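PDB 4AKR: F-actin-capping protein subunit alpha from Dictyostelium discoideum, which binds the fast-growing barbed ends of actin filaments independently of calcium and blocks subunit exchange there, without severing the filaments. Local coordinates for residues Ser28-Arg31 and Ala32-Ser36. Numbering follows the deposited sequence.
Sequences SDVR and ALLPS
Val30 and Leu34 run next to each other in a common direction where helix 23-31 runs out into the loop toward helix 44-55. Val30 CG1 meets Leu34 CD1 at 4.2 Å; with CG1 anti to the backbone N (chi1 179°), this branch is the one offered to the leucine. Both side chains also pack on helix 4-16, Val30 on Ala11, Phe14 and Leu15, Leu34 on Ala11. Leu33 turns to other company: its CG sits 3.0 Å from Asp29 O, and its CD1 reaches the same oxygen at 3.5 Å. Leu33, Asp29 and Ala32 each pack on an apolar side chain of the other protein chain. Cutting Leu33 back to an alanine removes CG and both methyls and would probably leave the Asp29 carbonyl less covered, with a gap against that partner chain. Backbone bonds close the helix. Ala32 N still makes the i to i+4 bond to Ser28 O at 3.1 Å, and a weak second one to Asp29 O. Val30 O takes Leu33 N at 2.7 Å, the donor standing above the carbonyl plane, and, weakly, Leu34 N at 3.1 Å. Arg31 extends from CG to NE and pairs through NH1 with Glu37. With leucines turned to helix 4-16 and the partner chain, Ala32 N divides itself between two carbonyls while Val30 O serves two successive amides, partly weak bonding that marks where helix gives way to loop.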
loop_
_atom_site.group_PDB
_atom_site.type_symbol
_atom_site.label_atom_id
_atom_site.label_comp_id
_atom_site.label_asym_id
_atom_site.label_seq_id
_atom_site.Cartn_x
_atom_site.Cartn_y
_atom_site.Cartn_z
ATOM N N SER A 28 7.093 -1.136 17.198
ATOM C CA SER A 28 7.515 -2.341 17.904
ATOM C C SER A 28 8.379 -3.216 17.027
ATOM O O SER A 28 9.415 -3.704 17.464
ATOM C CB SER A 28 6.309 -3.162 18.368
ATOM O OG SER A 28 5.673 -2.554 19.477
ATOM N N ASP A 29 7.945 -3.431 15.790
ATOM C CA ASP A 29 8.714 -4.257 14.873
ATOM C C ASP A 29 10.106 -3.664 14.680
ATOM O O ASP A 29 11.103 -4.379 14.725
ATOM C CB ASP A 29 8.013 -4.360 13.513
ATOM C CG ASP A 29 6.665 -5.062 13.593
ATOM O OD1 ASP A 29 6.507 -5.991 14.408
ATOM O OD2 ASP A 29 5.765 -4.688 12.816
ATOM N N VAL A 30 10.172 -2.354 14.471
ATOM C CA VAL A 30 11.452 -1.690 14.265
ATOM C C VAL A 30 12.391 -1.832 15.467
ATOM O O VAL A 30 13.520 -2.318 15.331
ATOM C CB VAL A 30 11.256 -0.198 13.947
ATOM C CG1 VAL A 30 12.604 0.477 13.766
ATOM C CG2 VAL A 30 10.439 -0.051 12.676
ATOM N N ARG A 31 11.927 -1.414 16.640
ATOM C CA ARG A 31 12.740 -1.513 17.844
ATOM C C ARG A 31 13.295 -2.925 18.036
ATOM O O ARG A 31 14.386 -3.103 18.582
ATOM C CB ARG A 31 11.925 -1.105 19.079
ATOM C CG ARG A 31 11.635 0.392 19.162
ATOM C CD ARG A 31 10.956 0.787 20.475
ATOM N NE ARG A 31 10.755 2.235 20.582
ATOM C CZ ARG A 31 11.735 3.130 20.693
ATOM N NH1 ARG A 31 13.001 2.735 20.713
ATOM N NH2 ARG A 31 11.455 4.425 20.791
ATOM N N ALA A 32 12.554 -3.929 17.580
ATOM C CA ALA A 32 13.000 -5.306 17.742
ATOM C C ALA A 32 14.003 -5.720 16.676
ATOM O O ALA A 32 14.541 -6.826 16.714
ATOM C CB ALA A 32 11.804 -6.243 17.730
ATOM N N LEU A 33 14.265 -4.831 15.730
ATOM C CA LEU A 33 15.202 -5.139 14.666
ATOM C C LEU A 33 16.478 -4.340 14.821
ATOM O O LEU A 33 17.476 -4.620 14.164
ATOM C CB LEU A 33 14.559 -4.857 13.310
ATOM C CG LEU A 33 13.255 -5.636 13.098
ATOM C CD1 LEU A 33 12.647 -5.273 11.757
ATOM C CD2 LEU A 33 13.534 -7.132 13.187
ATOM N N LEU A 34 16.443 -3.346 15.703
ATOM C CA LEU A 34 17.610 -2.510 15.952
ATOM C C LEU A 34 18.600 -3.222 16.873
ATOM O O LEU A 34 18.240 -3.624 17.972
ATOM C CB LEU A 34 17.171 -1.176 16.567
ATOM C CG LEU A 34 16.418 -0.285 15.578
ATOM C CD1 LEU A 34 15.941 0.991 16.243
ATOM C CD2 LEU A 34 17.342 0.031 14.418
ATOM N N PRO A 35 19.861 -3.387 16.432
ATOM C CA PRO A 35 20.865 -4.065 17.264
ATOM C C PRO A 35 21.043 -3.402 18.622
ATOM O O PRO A 35 21.521 -4.024 19.564
ATOM C CB PRO A 35 22.129 -4.005 16.409
ATOM C CG PRO A 35 21.937 -2.762 15.609
ATOM C CD PRO A 35 20.480 -2.837 15.214
ATOM N N SER A 36 20.654 -2.133 18.712
ATOM C CA SER A 36 20.748 -1.395 19.963
ATOM C C SER A 36 19.712 -0.279 20.022
ATOM O O SER A 36 19.650 0.588 19.142
ATOM C CB SER A 36 22.141 -0.798 20.139
ATOM O OG SER A 36 22.239 -0.130 21.387
#